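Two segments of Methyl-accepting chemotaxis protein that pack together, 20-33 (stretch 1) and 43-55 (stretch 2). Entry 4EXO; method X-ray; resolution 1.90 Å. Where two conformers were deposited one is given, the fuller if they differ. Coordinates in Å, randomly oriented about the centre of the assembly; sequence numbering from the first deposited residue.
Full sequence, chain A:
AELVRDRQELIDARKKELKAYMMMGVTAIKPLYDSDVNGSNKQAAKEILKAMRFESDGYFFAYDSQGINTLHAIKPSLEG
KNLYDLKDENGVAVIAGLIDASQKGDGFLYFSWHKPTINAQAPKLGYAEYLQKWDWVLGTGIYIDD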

# COMPACT_ATOMS: atom_id res chain seq x y z
N ALA A 20 4.30 3.18 5.83
CA ALA A 20 3.28 3.46 4.80
C ALA A 20 2.61 2.19 4.29
O ALA A 20 1.38 2.11 4.21
N TYR A 21 3.42 1.21 3.92
CA TYR A 21 2.85 -0.06 3.43
C TYR A 21 1.99 -0.70 4.50
O TYR A 21 0.92 -1.23 4.19
N MSE A 22 2.47 -0.68 5.76
CA MSE A 22 1.68 -1.26 6.84
C MSE A 22 0.34 -0.52 6.96
O MSE A 22 -0.71 -1.16 7.12
N MSE A 23 0.37 0.81 6.91
CA MSE A 23 -0.87 1.60 6.94
C MSE A 23 -1.84 1.17 5.86
O MSE A 23 -3.03 1.04 6.11
N MSE A 24 -1.34 0.91 4.66
CA MSE A 24 -2.21 0.47 3.58
C MSE A 24 -2.91 -0.84 3.87
O MSE A 24 -4.10 -0.99 3.57
N GLY A 25 -2.17 -1.79 4.43
CA GLY A 25 -2.74 -3.09 4.76
C GLY A 25 -3.79 -2.97 5.88
O GLY A 25 -4.89 -3.49 5.75
N VAL A 26 -3.44 -2.25 6.94
CA VAL A 26 -4.32 -2.01 8.06
C VAL A 26 -5.61 -1.27 7.64
O VAL A 26 -6.73 -1.63 8.07
N THR A 27 -5.47 -0.29 6.77
CA THR A 27 -6.65 0.46 6.33
C THR A 27 -7.46 -0.31 5.27
O THR A 27 -8.68 -0.21 5.26
N ALA A 28 -6.81 -1.12 4.44
CA ALA A 28 -7.54 -1.95 3.47
C ALA A 28 -8.55 -2.88 4.14
O ALA A 28 -9.62 -3.15 3.55
N ILE A 29 -8.22 -3.38 5.34
CA ILE A 29 -9.10 -4.31 6.06
C ILE A 29 -9.92 -3.61 7.14
O ILE A 29 -10.66 -4.25 7.87
N LYS A 30 -9.79 -2.30 7.25
CA LYS A 30 -10.48 -1.58 8.33
C LYS A 30 -12.03 -1.77 8.36
O LYS A 30 -12.60 -1.97 9.44
N PRO A 31 -12.70 -1.70 7.19
CA PRO A 31 -14.17 -1.92 7.19
C PRO A 31 -14.52 -3.27 7.80
O PRO A 31 -15.42 -3.36 8.66
N LEU A 32 -13.77 -4.30 7.42
CA LEU A 32 -13.95 -5.65 7.98
C LEU A 32 -13.60 -5.76 9.47
O LEU A 32 -14.37 -6.34 10.26
N TYR A 33 -12.45 -5.21 9.85
CA TYR A 33 -11.97 -5.24 11.22
C TYR A 33 -12.97 -4.55 12.14
O TYR A 33 -13.34 -5.10 13.18
N GLN A 43 -11.57 -14.29 7.79
CA GLN A 43 -11.31 -14.98 6.54
C GLN A 43 -11.28 -14.00 5.37
O GLN A 43 -10.39 -14.08 4.51
N ALA A 44 -12.25 -13.10 5.33
CA ALA A 44 -12.28 -12.10 4.25
C ALA A 44 -11.06 -11.15 4.29
O ALA A 44 -10.54 -10.72 3.24
N ALA A 45 -10.64 -10.79 5.51
CA ALA A 45 -9.45 -9.94 5.67
C ALA A 45 -8.19 -10.69 5.24
O ALA A 45 -7.32 -10.11 4.59
N LYS A 46 -8.06 -11.96 5.61
CA LYS A 46 -6.95 -12.77 5.10
C LYS A 46 -6.84 -12.78 3.60
O LYS A 46 -5.73 -12.64 3.09
N GLU A 47 -7.96 -12.91 2.90
CA GLU A 47 -7.93 -12.97 1.44
C GLU A 47 -7.43 -11.68 0.76
O GLU A 47 -6.74 -11.73 -0.29
N ILE A 48 -7.74 -10.54 1.36
CA ILE A 48 -7.24 -9.26 0.91
C ILE A 48 -5.74 -9.13 1.22
O ILE A 48 -4.94 -8.77 0.35
N LEU A 49 -5.35 -9.41 2.46
CA LEU A 49 -3.94 -9.13 2.82
C LEU A 49 -2.98 -10.08 2.10
O LEU A 49 -1.86 -9.69 1.75
N LYS A 50 -3.40 -11.33 1.88
CA LYS A 50 -2.55 -12.27 1.16
C LYS A 50 -2.39 -11.97 -0.33
O LYS A 50 -1.42 -12.39 -0.94
N ALA A 51 -3.33 -11.22 -0.91
CA ALA A 51 -3.18 -10.80 -2.32
C ALA A 51 -2.28 -9.57 -2.52
O ALA A 51 -1.69 -9.38 -3.61
N MSE A 52 -2.18 -8.71 -1.50
CA MSE A 52 -1.43 -7.46 -1.63
C MSE A 52 0.08 -7.58 -1.85
O MSE A 52 0.78 -8.40 -1.20
N ARG A 53 0.59 -6.76 -2.77
CA ARG A 53 2.05 -6.66 -2.98
C ARG A 53 2.45 -5.21 -3.19
O ARG A 53 1.72 -4.47 -3.87
N PHE A 54 3.60 -4.81 -2.65
CA PHE A 54 4.21 -3.55 -3.10
C PHE A 54 5.42 -3.75 -4.04
O PHE A 54 5.97 -2.77 -4.57
N GLU A 55 5.82 -5.01 -4.20
CA GLU A 55 6.78 -5.49 -5.20
C GLU A 55 6.76 -7.02 -5.05
O GLU A 55 6.09 -7.57 -4.16

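The two stretches run antiparallel, with Y21 beside F54 at one end and I29 beside A45 further along. Their contact is apolar and contains no hydrogen bond across the stretches.

Y21 and F54 both point toward the partner. Y21 has chi1 m; F54 has chi1 p with chi2 near 88°. These settings bring the rings into a face-to-face stack, centroids 3.9 Å apart and planes at 11°. The closest atoms are Y21 CE2 and F54 CD1, at 3.4 Å. F54 CB also sits over the Y21 ring face in a CH-pi contact, 4.0 Å from the centroid.

G25 has no side chain, and L49 and M52 of stretch 2 both pack against its backbone. L49 CD2 lies 3.7 Å from G25 O, and M52 CE lies 3.9 Å from G25 CA. A CB on G25 would come tight against L49 CD2. M52 is a selenomethionine with chi angles m, t, p. The extended chi2 carries its selenium to the first helix, with M52 SE 4.0 Å from A28 CB. The chi3 turn then places M52 CE 4.3 Å from M24 CB.

I29 has chi1 p and chi2 t. I29 CG2 packs against stretch 2, 3.7 Å from L49 CG and 3.9 Å from A45 CB. The CA-to-CB bond of L49 points sideways, but its m, t rotamer brings the end of the side chain nearer.

L32 and I48 are both m, t, and their CD1 atoms meet at 3.7 Å. L32 CD1 also lies 3.6 Å from A45 N and 3.9 Å from A44 CB. L32 CD1 thus rests on the backbone between A44 and A45 as well as on their CB atoms.

Some polar side chains bond within their own stretch; Y33 OH, K46 NZ and K50 NZ are bonded elsewhere in the structure. T27, chi1 p, donates from OG1 to M23 O at 2.7 Å. R53 NH1 donates to K50 O and M52 O, each at 2.9 Å.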

# COMPACT_ATOMS: atom_id res chain seq x y z
CB ALA A 20 3.89 4.25 3.60
CB TYR A 21 3.98 -1.04 3.05
CG TYR A 21 4.91 -0.52 1.94
CD1 TYR A 21 4.41 0.25 0.89
CD2 TYR A 21 6.27 -0.83 1.94
CE1 TYR A 21 5.22 0.70 -0.14
CE2 TYR A 21 7.11 -0.39 0.91
CZ TYR A 21 6.57 0.37 -0.11
OH TYR A 21 7.39 0.84 -1.12
CB MSE A 22 2.43 -1.21 8.20
CG MSE A 22 1.62 -1.79 9.38
SE MSE A 22 1.05 -3.67 9.15
CE MSE A 22 2.78 -4.40 8.72
CB MSE A 23 -0.60 3.11 6.82
CG MSE A 23 -1.87 3.87 7.08
SE MSE A 23 -1.53 5.80 7.01
CE MSE A 23 -0.65 6.12 8.71
CB MSE A 24 -1.44 0.40 2.26
CG MSE A 24 -0.88 1.74 1.87
SE MSE A 24 -0.20 1.73 0.05
CE MSE A 24 -1.84 1.50 -0.94
CB VAL A 26 -3.56 -1.29 9.23
CG1 VAL A 26 -4.54 -0.82 10.36
CG2 VAL A 26 -2.46 -2.24 9.81
CB THR A 27 -6.30 1.89 5.86
OG1 THR A 27 -5.31 1.83 4.83
CG2 THR A 27 -5.73 2.70 7.04
CB ALA A 28 -6.59 -2.75 2.56
CB ILE A 29 -8.31 -5.51 6.65
CG1 ILE A 29 -7.32 -5.02 7.72
CG2 ILE A 29 -7.60 -6.29 5.50
CD1 ILE A 29 -6.97 -6.02 8.82
CB LYS A 30 -10.08 -0.10 8.33
CG LYS A 30 -10.58 0.66 9.53
CD LYS A 30 -9.80 1.95 9.76
CE LYS A 30 -10.25 2.60 11.09
NZ LYS A 30 -11.64 3.08 10.98
CB PRO A 31 -14.52 -1.93 5.70
CG PRO A 31 -13.45 -1.06 5.07
CD PRO A 31 -12.19 -1.39 5.84
CB LEU A 32 -13.13 -6.65 7.17
CG LEU A 32 -13.55 -6.96 5.74
CD1 LEU A 32 -12.40 -7.68 4.99
CD2 LEU A 32 -14.82 -7.79 5.67
CB TYR A 33 -10.63 -4.52 11.30
CG TYR A 33 -9.86 -4.65 12.60
CD1 TYR A 33 -9.28 -5.88 12.98
CD2 TYR A 33 -9.63 -3.54 13.42
CE1 TYR A 33 -8.53 -6.01 14.16
CE2 TYR A 33 -8.88 -3.65 14.61
CZ TYR A 33 -8.33 -4.90 14.96
OH TYR A 33 -7.57 -5.00 16.12
CB GLN A 43 -12.33 -16.10 6.29
CG GLN A 43 -12.11 -16.81 4.98
CD GLN A 43 -10.76 -17.56 4.94
OE1 GLN A 43 -10.36 -18.19 5.92
NE2 GLN A 43 -10.06 -17.46 3.80
CB ALA A 44 -13.60 -11.31 4.30
CB ALA A 45 -9.32 -9.46 7.10
CB LYS A 46 -7.01 -14.25 5.56
CG LYS A 46 -6.76 -14.47 7.02
CD LYS A 46 -6.96 -15.98 7.34
CE LYS A 46 -6.05 -16.86 6.44
NZ LYS A 46 -6.15 -18.32 6.77
CB GLU A 47 -9.29 -13.42 0.92
CG GLU A 47 -9.56 -14.85 1.36
CD GLU A 47 -10.95 -15.33 1.04
OE1 GLU A 47 -11.62 -14.68 0.20
OE2 GLU A 47 -11.36 -16.36 1.62
CB ILE A 48 -8.01 -8.08 1.57
CG1 ILE A 48 -9.48 -8.08 1.10
CG2 ILE A 48 -7.30 -6.77 1.24
CD1 ILE A 48 -10.38 -7.25 1.96
CB LEU A 49 -3.74 -9.24 4.33
CG LEU A 49 -4.39 -8.14 5.19
CD1 LEU A 49 -4.53 -8.64 6.63
CD2 LEU A 49 -3.54 -6.88 5.12
CB LYS A 50 -3.09 -13.69 1.34
CG LYS A 50 -2.76 -14.24 2.74
CD LYS A 50 -3.51 -15.56 3.00
CE LYS A 50 -3.08 -16.67 2.08
NZ LYS A 50 -3.83 -17.91 2.52
CB ALA A 51 -4.56 -10.54 -2.91
CB MSE A 52 -1.69 -6.54 -0.41
CG MSE A 52 -3.11 -6.02 -0.43
SE MSE A 52 -3.62 -5.11 1.22
CE MSE A 52 -2.67 -3.53 0.87
CB ARG A 53 2.48 -7.45 -4.24
CG ARG A 53 2.14 -8.93 -4.19
CD ARG A 53 3.14 -9.70 -3.29
NE ARG A 53 2.91 -11.15 -3.41
CZ ARG A 53 1.88 -11.79 -2.87
NH1 ARG A 53 0.96 -11.13 -2.14
NH2 ARG A 53 1.77 -13.12 -3.03
CB PHE A 54 4.55 -2.62 -1.91
CG PHE A 54 5.46 -3.24 -0.85
CD1 PHE A 54 6.85 -3.17 -0.97
CD2 PHE A 54 4.93 -3.86 0.26
CE1 PHE A 54 7.71 -3.74 0.04
CE2 PHE A 54 5.79 -4.43 1.28
CZ PHE A 54 7.16 -4.36 1.15
CB GLU A 55 8.19 -4.92 -4.98
CG GLU A 55 8.77 -5.22 -3.58
CD GLU A 55 10.18 -4.64 -3.40
OE1 GLU A 55 11.12 -5.14 -4.06
OE2 GLU A 55 10.35 -3.70 -2.59